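Local coordinates for outer protein YopM (Yersinia pestis, PDB 1JL5) that is a leucine-rich-repeat effector and virulence factor that probably alters host cell physiology so that the bacterium survives in host tissues, at residues L93-A98 against L113-V118; N121-L126 against S139-E144; V160-L165 against A180-L185. All coordinates share one frame; numbering follows the deposited sequence.

Interaction 1 of 3, residues L93-A98 against L113-V118; sequences LESLVA and LKSLLV
Leu96 and Leu116 lie side by side beneath two parallel strands, 95-97 and 115-117, their tips meeting where Leu96 CD2 comes within 3.6 Å of Leu116 CD1. In both, CG is anti to the backbone N (chi1 170° and 174°), which carries both isobutyl groups over the same side of the strands and brings CD2 of one to CD1 of the other. Leu113 repeats that rotamer and tucks CD1 under the Glu94 peptide, 4.0 Å from Leu96 CB, while at the far end Val118 CG1 rests on Ala98 CB at 3.8 Å. Together they form the inner, leucine-lined layer of neighbouring leucine-rich repeats. The other face carries Ser95 beside Ser115 and Val97 beside Leu117, where Val97 CG1 leans against Leu117 CB. Glu94 and Lys114 run alongside each other with extended chains, yet their salt bridge is long, 3.7 Å from OE1 to NZ. Backbone bonds join the strands in register, among them Ser115 N to Glu94 O at 2.7 Å. On one flank strand 75-77 continues the parallel array, and Ser95 OG is hydrogen-bonded there to Glu75 OE1; on the other lies strand 135-137, whose Tyr135 and Leu136 cover Ser115, Leu117 and Leu116.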
loop_
_atom_site.group_PDB
_atom_site.type_symbol
_atom_site.label_atom_id
_atom_site.label_comp_id
_atom_site.label_asym_id
_atom_site.label_seq_id
_atom_site.Cartn_x
_atom_site.Cartn_y
_atom_site.Cartn_z
ATOM N N LEU A 93 8.393 -40.470 23.179
ATOM C CA LEU A 93 8.493 -39.358 22.265
ATOM C C LEU A 93 9.576 -38.427 22.782
ATOM O O LEU A 93 9.620 -38.094 23.966
ATOM C CB LEU A 93 7.158 -38.622 22.188
ATOM C CG LEU A 93 7.033 -37.628 21.038
ATOM C CD1 LEU A 93 7.154 -38.371 19.717
ATOM C CD2 LEU A 93 5.697 -36.907 21.133
ATOM N N GLU A 94 10.468 -38.028 21.893
ATOM C CA GLU A 94 11.533 -37.122 22.270
ATOM C C GLU A 94 11.202 -35.747 21.725
ATOM O O GLU A 94 11.589 -34.729 22.291
ATOM C CB GLU A 94 12.863 -37.621 21.717
ATOM C CG GLU A 94 13.489 -38.699 22.586
ATOM C CD GLU A 94 14.751 -39.266 21.986
ATOM O OE1 GLU A 94 15.590 -38.469 21.519
ATOM O OE2 GLU A 94 14.904 -40.505 21.986
ATOM N N SER A 95 10.455 -35.730 20.630
ATOM C CA SER A 95 10.068 -34.483 20.007
ATOM C C SER A 95 8.589 -34.438 19.672
ATOM O O SER A 95 8.087 -35.240 18.883
ATOM C CB SER A 95 10.881 -34.261 18.732
ATOM O OG SER A 95 10.465 -33.079 18.071
ATOM N N LEU A 96 7.888 -33.497 20.290
ATOM C CA LEU A 96 6.476 -33.319 20.020
ATOM C C LEU A 96 6.315 -32.055 19.201
ATOM O O LEU A 96 6.568 -30.955 19.684
ATOM C CB LEU A 96 5.670 -33.173 21.306
ATOM C CG LEU A 96 4.220 -32.750 21.039
ATOM C CD1 LEU A 96 3.531 -33.794 20.162
ATOM C CD2 LEU A 96 3.481 -32.574 22.353
ATOM N N VAL A 97 5.913 -32.219 17.951
ATOM C CA VAL A 97 5.686 -31.085 17.080
ATOM C C VAL A 97 4.190 -31.073 16.817
ATOM O O VAL A 97 3.682 -31.868 16.028
ATOM C CB VAL A 97 6.452 -31.233 15.753
ATOM C CG1 VAL A 97 6.245 -29.995 14.896
ATOM C CG2 VAL A 97 7.933 -31.447 16.033
ATOM N N ALA A 98 3.484 -30.191 17.509
ATOM C CA ALA A 98 2.042 -30.076 17.353
ATOM C C ALA A 98 1.723 -28.614 17.110
ATOM O O ALA A 98 0.785 -28.054 17.676
ATOM C CB ALA A 98 1.339 -30.575 18.607
ATOM N N LEU A 113 10.923 -36.425 26.453
ATOM C CA LEU A 113 10.741 -35.284 25.569
ATOM C C LEU A 113 11.916 -34.321 25.629
ATOM O O LEU A 113 12.270 -33.804 26.691
ATOM C CB LEU A 113 9.452 -34.531 25.905
ATOM C CG LEU A 113 8.930 -33.728 24.708
ATOM C CD1 LEU A 113 8.470 -34.708 23.636
ATOM C CD2 LEU A 113 7.791 -32.810 25.123
ATOM N N LYS A 114 12.525 -34.092 24.475
ATOM C CA LYS A 114 13.649 -33.180 24.375
ATOM C C LYS A 114 13.194 -31.943 23.625
ATOM O O LYS A 114 13.713 -30.846 23.824
ATOM C CB LYS A 114 14.798 -33.833 23.611
ATOM C CG LYS A 114 15.491 -34.953 24.360
ATOM C CD LYS A 114 16.605 -35.535 23.512
ATOM C CE LYS A 114 17.424 -36.551 24.289
ATOM N NZ LYS A 114 18.483 -37.135 23.420
ATOM N N SER A 115 12.205 -32.125 22.764
ATOM C CA SER A 115 11.712 -31.019 21.972
ATOM C C SER A 115 10.195 -30.907 21.982
ATOM O O SER A 115 9.482 -31.846 21.628
ATOM C CB SER A 115 12.212 -31.162 20.538
ATOM O OG SER A 115 11.787 -30.070 19.750
ATOM N N LEU A 116 9.711 -29.744 22.399
ATOM C CA LEU A 116 8.285 -29.475 22.438
ATOM C C LEU A 116 8.002 -28.283 21.538
ATOM O O LEU A 116 8.342 -27.153 21.879
ATOM C CB LEU A 116 7.832 -29.153 23.861
ATOM C CG LEU A 116 6.373 -28.710 23.968
ATOM C CD1 LEU A 116 5.461 -29.839 23.483
ATOM C CD2 LEU A 116 6.050 -28.332 25.399
ATOM N N LEU A 117 7.400 -28.545 20.383
ATOM C CA LEU A 117 7.052 -27.499 19.428
ATOM C C LEU A 117 5.549 -27.461 19.273
ATOM O O LEU A 117 4.983 -28.181 18.456
ATOM C CB LEU A 117 7.675 -27.762 18.058
ATOM C CG LEU A 117 9.076 -27.224 17.776
ATOM C CD1 LEU A 117 10.092 -27.939 18.642
ATOM C CD2 LEU A 117 9.393 -27.413 16.296
ATOM N N VAL A 118 4.906 -26.619 20.064
ATOM C CA VAL A 118 3.465 -26.493 20.015
ATOM C C VAL A 118 3.105 -25.036 19.806
ATOM O O VAL A 118 2.162 -24.515 20.396
ATOM C CB VAL A 118 2.830 -27.015 21.313
ATOM C CG1 VAL A 118 3.009 -28.522 21.392
ATOM C CG2 VAL A 118 3.477 -26.345 22.510
#

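Interaction 2 of 3, residues N121-L126 against S139-E144; sequences NNLKAL and SNNQLE
Asn121-Leu126 and Ser139-Glu144 meet as equivalent turns of two successive leucine-rich repeats, stacked on one another in the loops that follow strands 115-117 and 135-137. No regular strand forms here, so the contact is built from backbone bonds, a row of asparagines, one from each repeat, leucines beneath and polar side chains outside. Asn121 N opens it, donating to Asn140 O at 2.9 Å. The Asn121 and Asn141 side chains then lie side by side with amide planes only 21° apart, as the asparagines of consecutive repeats do in this fold. Each has CG anti to its own carbonyl carbon (chi1 -83° and -88°), and the shared torsion keeps the amides stepping in the same direction. Their ND2 groups turn back to the strand ends: both donate to Val118 O, and each also bonds a second carbonyl, Ala98 O for Asn121 and Val138 O for Asn141. Asn141 OD1 faces Leu123 N as a hydrogen-bond acceptor, although the placing of that oxygen is less sure.

Below, Leu143 CD2 reaches between Leu123 and Leu126, 3.8 Å from Leu123 CB and 3.8 Å from Leu126 CG, closing the apolar interior under the turn. On the outer side Gln142 lies along Asn122, and a water joins the two segments by donating to Asn121 O at 2.6 Å and accepting a longer bond from Gln142 NE2. Asn122 OD1 also receives a weak hydrogen bond from Asn358 of a second subunit. At the outer end Glu144 N bonds Lys124 O, and the two charged chains run together. Lys124 bends at chi3 and Glu144 at chi2, which brings Lys124 NZ to 3.1 Å from Glu144 OE2 in a salt bridge.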
loop_
_atom_site.group_PDB
_atom_site.type_symbol
_atom_site.label_atom_id
_atom_site.label_comp_id
_atom_site.label_asym_id
_atom_site.label_seq_id
_atom_site.Cartn_x
_atom_site.Cartn_y
_atom_site.Cartn_z
ATOM N N ASN A 121 -0.993 -22.434 19.112
ATOM C CA ASN A 121 -2.003 -23.234 19.759
ATOM C C ASN A 121 -2.669 -22.276 20.713
ATOM O O ASN A 121 -2.406 -21.081 20.658
ATOM C CB ASN A 121 -1.370 -24.416 20.487
ATOM C CG ASN A 121 -1.101 -25.569 19.556
ATOM O OD1 ASN A 121 -2.028 -26.136 18.991
ATOM N ND2 ASN A 121 0.166 -25.914 19.377
ATOM N N ASN A 122 -3.522 -22.792 21.582
ATOM C CA ASN A 122 -4.234 -21.947 22.524
ATOM C C ASN A 122 -3.822 -22.286 23.938
ATOM O O ASN A 122 -4.615 -22.188 24.869
ATOM C CB ASN A 122 -5.737 -22.150 22.343
ATOM C CG ASN A 122 -6.193 -21.838 20.932
ATOM O OD1 ASN A 122 -7.221 -22.333 20.471
ATOM N ND2 ASN A 122 -5.431 -21.004 20.239
ATOM N N LEU A 123 -2.568 -22.686 24.094
ATOM C CA LEU A 123 -2.053 -23.048 25.401
ATOM C C LEU A 123 -1.991 -21.830 26.300
ATOM O O LEU A 123 -1.389 -20.820 25.948
ATOM C CB LEU A 123 -0.661 -23.662 25.260
ATOM C CG LEU A 123 -0.597 -24.934 24.417
ATOM C CD1 LEU A 123 0.847 -25.389 24.299
ATOM C CD2 LEU A 123 -1.455 -26.019 25.059
ATOM N N LYS A 124 -2.626 -21.919 27.463
ATOM C CA LYS A 124 -2.615 -20.808 28.401
ATOM C C LYS A 124 -1.621 -21.114 29.503
ATOM O O LYS A 124 -1.210 -20.231 30.253
ATOM C CB LYS A 124 -4.008 -20.586 28.996
ATOM C CG LYS A 124 -5.047 -20.149 27.973
ATOM C CD LYS A 124 -6.296 -19.584 28.645
ATOM C CE LYS A 124 -5.974 -18.320 29.434
ATOM N NZ LYS A 124 -7.182 -17.693 30.050
ATOM N N ALA A 125 -1.228 -22.378 29.587
ATOM C CA ALA A 125 -0.276 -22.798 30.600
ATOM C C ALA A 125 0.471 -24.033 30.139
ATOM O O ALA A 125 0.038 -24.738 29.231
ATOM C CB ALA A 125 -0.997 -23.084 31.907
ATOM N N LEU A 126 1.609 -24.277 30.768
ATOM C CA LEU A 126 2.427 -25.434 30.460
ATOM C C LEU A 126 2.713 -26.109 31.781
ATOM O O LEU A 126 2.951 -25.444 32.787
ATOM C CB LEU A 126 3.761 -25.025 29.836
ATOM C CG LEU A 126 3.803 -24.398 28.449
ATOM C CD1 LEU A 126 5.241 -24.002 28.136
ATOM C CD2 LEU A 126 3.279 -25.386 27.421
ATOM N N SER A 139 5.565 -20.636 20.977
ATOM C CA SER A 139 5.230 -19.316 20.492
ATOM C C SER A 139 3.796 -19.336 20.001
ATOM O O SER A 139 3.237 -20.398 19.721
ATOM C CB SER A 139 6.154 -18.912 19.345
ATOM O OG SER A 139 5.927 -19.729 18.215
ATOM N N ASN A 140 3.198 -18.155 19.912
ATOM C CA ASN A 140 1.843 -18.040 19.423
ATOM C C ASN A 140 0.873 -18.919 20.183
ATOM O O ASN A 140 0.218 -19.797 19.626
ATOM C CB ASN A 140 1.812 -18.377 17.941
ATOM C CG ASN A 140 2.693 -17.460 17.137
ATOM O OD1 ASN A 140 2.541 -16.244 17.196
ATOM N ND2 ASN A 140 3.626 -18.032 16.385
ATOM N N ASN A 141 0.803 -18.674 21.477
ATOM C CA ASN A 141 -0.108 -19.389 22.332
ATOM C C ASN A 141 -0.690 -18.336 23.234
ATOM O O ASN A 141 -0.609 -17.149 22.928
ATOM C CB ASN A 141 0.631 -20.471 23.117
ATOM C CG ASN A 141 0.693 -21.776 22.359
ATOM O OD1 ASN A 141 -0.310 -22.474 22.241
ATOM N ND2 ASN A 141 1.860 -22.102 21.818
ATOM N N GLN A 142 -1.283 -18.756 24.338
ATOM C CA GLN A 142 -1.880 -17.806 25.252
ATOM C C GLN A 142 -1.280 -18.013 26.616
ATOM O O GLN A 142 -1.941 -17.828 27.633
ATOM C CB GLN A 142 -3.390 -18.016 25.292
ATOM C CG GLN A 142 -4.073 -17.681 23.982
ATOM C CD GLN A 142 -5.477 -18.233 23.906
ATOM O OE1 GLN A 142 -6.289 -18.019 24.803
ATOM N NE2 GLN A 142 -5.768 -18.956 22.831
ATOM N N LEU A 143 -0.012 -18.402 26.631
ATOM C CA LEU A 143 0.675 -18.641 27.883
ATOM C C LEU A 143 0.650 -17.375 28.714
ATOM O O LEU A 143 1.111 -16.322 28.277
ATOM C CB LEU A 143 2.110 -19.079 27.614
ATOM C CG LEU A 143 2.222 -20.369 26.803
ATOM C CD1 LEU A 143 3.683 -20.714 26.618
ATOM C CD2 LEU A 143 1.487 -21.501 27.517
ATOM N N GLU A 144 0.080 -17.481 29.906
ATOM C CA GLU A 144 -0.022 -16.346 30.809
ATOM C C GLU A 144 1.236 -16.346 31.644
ATOM O O GLU A 144 1.689 -15.312 32.120
ATOM C CB GLU A 144 -1.240 -16.512 31.709
ATOM C CG GLU A 144 -2.457 -17.022 30.970
ATOM C CD GLU A 144 -3.592 -16.032 30.974
ATOM O OE1 GLU A 144 -3.357 -14.859 30.610
ATOM O OE2 GLU A 144 -4.718 -16.431 31.335
HETATM O O HOH W 1 -3.271 -18.669 20.832
#

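Interaction 3 of 3, residues V160-L165 against A180-L185; sequences VDNNSL and AGNNQL. With CA (calcium ion), chain D.
The row of asparagines of the leucine-rich repeat, one from each repeat, carries on here between Val160-Leu165 and Ala180-Leu185, the turns after strands 157-159 and 177-179, with a calcium ion on its outer side. Asn183 is the residue that stitches the two turns together. Its CG is anti to the carbonyl carbon (chi1 -89°), which lays the amide across the gap with ND2 and OD1 serving different parts of the neighbouring turn. ND2 points at Val160 O, 2.8 Å away and almost straight at 177°, and also bonds Ala180 O in its own turn. OD1 accepts from Leu165 N at 2.9 Å. Val160 O is gripped twice, since Asn163 ND2 reaches it from the opposite face of its carbonyl plane to Asn183 ND2; both donors stand well out of that plane, so neither uses an in-plane lone pair.

Underneath, the valine methyl Val160 CG2 sits against Ala180 CB at 3.6 Å, and Leu185 CD2 approaches Leu165 CB, filling the interior of the repeat. Backbone bonds from Asn162 N to Gly181 O and from Gln184 N to Leu165 O tie the turns together at their beginning and end. Asp161 lays its carboxylate alongside Gly181, where there is no side chain to meet it.

On the outside Asn162 and Asn182 lie side by side, pointing the same way, with amide planes 66° apart, and a water accepts a weak bond from Asn162 ND2 while donating to Asn182 OD1. Glu380 of a second subunit packs on Asn162, placing this edge at a subunit boundary. Three waters also lie on the ion, one of them at a longer distance and another near both Asn163 O and Asn182 O; the protein ligand from these turns is Asn162 OD1, 2.4 Å from the calcium.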
loop_
_atom_site.group_PDB
_atom_site.type_symbol
_atom_site.label_atom_id
_atom_site.label_comp_id
_atom_site.label_asym_id
_atom_site.label_seq_id
_atom_site.Cartn_x
_atom_site.Cartn_y
_atom_site.Cartn_z
ATOM N N VAL A 160 8.831 -18.568 23.393
ATOM C CA VAL A 160 7.531 -18.296 23.977
ATOM C C VAL A 160 7.025 -17.010 23.349
ATOM O O VAL A 160 6.195 -16.304 23.913
ATOM C CB VAL A 160 7.627 -18.123 25.489
ATOM C CG1 VAL A 160 8.108 -19.421 26.118
ATOM C CG2 VAL A 160 8.569 -16.982 25.821
ATOM N N ASP A 161 7.555 -16.711 22.171
ATOM C CA ASP A 161 7.160 -15.524 21.446
ATOM C C ASP A 161 5.657 -15.530 21.233
ATOM O O ASP A 161 5.040 -16.581 21.098
ATOM C CB ASP A 161 7.876 -15.465 20.095
ATOM C CG ASP A 161 7.322 -14.381 19.189
ATOM O OD1 ASP A 161 6.207 -14.565 18.654
ATOM O OD2 ASP A 161 7.995 -13.341 19.018
ATOM N N ASN A 162 5.073 -14.343 21.231
ATOM C CA ASN A 162 3.652 -14.186 21.009
ATOM C C ASN A 162 2.794 -14.996 21.973
ATOM O O ASN A 162 2.142 -15.972 21.601
ATOM C CB ASN A 162 3.312 -14.562 19.571
ATOM C CG ASN A 162 2.088 -13.841 19.066
ATOM O OD1 ASN A 162 1.091 -13.717 19.777
ATOM N ND2 ASN A 162 2.150 -13.362 17.828
ATOM N N ASN A 163 2.810 -14.576 23.223
ATOM C CA ASN A 163 2.021 -15.209 24.250
ATOM C C ASN A 163 1.541 -14.078 25.124
ATOM O O ASN A 163 1.560 -12.928 24.705
ATOM C CB ASN A 163 2.869 -16.203 25.039
ATOM C CG ASN A 163 2.894 -17.559 24.391
ATOM O OD1 ASN A 163 1.900 -18.277 24.426
ATOM N ND2 ASN A 163 4.013 -17.912 23.770
ATOM N N SER A 164 1.100 -14.390 26.331
ATOM C CA SER A 164 0.630 -13.347 27.220
ATOM C C SER A 164 1.462 -13.370 28.479
ATOM O O SER A 164 0.955 -13.190 29.582
ATOM C CB SER A 164 -0.843 -13.564 27.536
ATOM O OG SER A 164 -1.583 -13.551 26.331
ATOM N N LEU A 165 2.756 -13.596 28.303
ATOM C CA LEU A 165 3.668 -13.647 29.428
ATOM C C LEU A 165 3.935 -12.251 29.968
ATOM O O LEU A 165 4.335 -11.350 29.230
ATOM C CB LEU A 165 4.978 -14.311 29.001
ATOM C CG LEU A 165 4.785 -15.745 28.498
ATOM C CD1 LEU A 165 6.106 -16.306 28.013
ATOM C CD2 LEU A 165 4.210 -16.607 29.617
ATOM N N ALA A 180 11.044 -14.367 23.416
ATOM C CA ALA A 180 9.929 -14.087 24.304
ATOM C C ALA A 180 9.301 -12.797 23.813
ATOM O O ALA A 180 8.675 -12.056 24.566
ATOM C CB ALA A 180 10.419 -13.930 25.726
ATOM N N GLY A 181 9.496 -12.534 22.529
ATOM C CA GLY A 181 8.952 -11.334 21.942
ATOM C C GLY A 181 7.443 -11.398 21.878
ATOM O O GLY A 181 6.845 -12.468 21.975
ATOM N N ASN A 182 6.832 -10.233 21.716
ATOM C CA ASN A 182 5.392 -10.120 21.617
ATOM C C ASN A 182 4.699 -10.775 22.793
ATOM O O ASN A 182 3.882 -11.687 22.647
ATOM C CB ASN A 182 4.892 -10.727 20.311
ATOM C CG ASN A 182 3.513 -10.217 19.930
ATOM O OD1 ASN A 182 2.847 -10.780 19.058
ATOM N ND2 ASN A 182 3.082 -9.136 20.578
ATOM N N ASN A 183 5.060 -10.309 23.972
ATOM C CA ASN A 183 4.460 -10.779 25.194
ATOM C C ASN A 183 4.148 -9.508 25.945
ATOM O O ASN A 183 4.025 -8.451 25.331
ATOM C CB ASN A 183 5.431 -11.674 25.960
ATOM C CG ASN A 183 5.301 -13.127 25.556
ATOM O OD1 ASN A 183 4.332 -13.784 25.914
ATOM N ND2 ASN A 183 6.258 -13.624 24.783
ATOM N N GLN A 184 4.022 -9.589 27.259
ATOM C CA GLN A 184 3.714 -8.404 28.040
ATOM C C GLN A 184 4.768 -8.290 29.118
ATOM O O GLN A 184 4.506 -7.848 30.234
ATOM C CB GLN A 184 2.317 -8.545 28.634
ATOM C CG GLN A 184 1.272 -8.819 27.565
ATOM C CD GLN A 184 -0.018 -9.392 28.118
ATOM O OE1 GLN A 184 -0.939 -9.714 27.364
ATOM N NE2 GLN A 184 -0.094 -9.523 29.438
ATOM N N LEU A 185 5.976 -8.702 28.762
ATOM C CA LEU A 185 7.085 -8.659 29.688
ATOM C C LEU A 185 7.439 -7.219 30.003
ATOM O O LEU A 185 7.614 -6.395 29.107
ATOM C CB LEU A 185 8.298 -9.367 29.090
ATOM C CG LEU A 185 8.064 -10.817 28.661
ATOM C CD1 LEU A 185 9.343 -11.377 28.054
ATOM C CD2 LEU A 185 7.619 -11.648 29.864
HETATM CA CA CA D . -0.200 -11.718 20.333
HETATM O O HOH W 2 1.474 -11.010 16.810
HETATM O O HOH W 3 0.894 -10.149 24.891
HETATM O O HOH W 4 1.154 -11.825 22.274
HETATM O O HOH W 5 -2.522 -10.683 25.251
HETATM O O HOH W 6 -1.035 -11.991 30.943
HETATM O O HOH W 7 -1.422 -11.035 17.849
HETATM O O HOH W 8 -1.880 -13.564 20.426
#

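In the fold
From the N terminus the three contacts follow in series, none nested in or crossing another, and each closes a loop about one repeat long, joining equivalent parts of neighbouring repeats. Interaction 1 pairs the strands of consecutive repeats; interaction 2 stacks the turn that follows strand 115-117 on that of the next repeat, and interaction 3 does the same farther along the solenoid. Interactions 1 and 2 meet directly: the strand-end carbonyls of interaction 1 take the asparagine amides of interaction 2, and Val118 packs on Leu123. Interactions 2 and 3 adjoin through probable backbone bonds, Asn140 N to Asp161 O and Ser164 N to Leu143 O. Interactions 1 and 3 do not touch, so 121-126 with 139-144 forms the link between them.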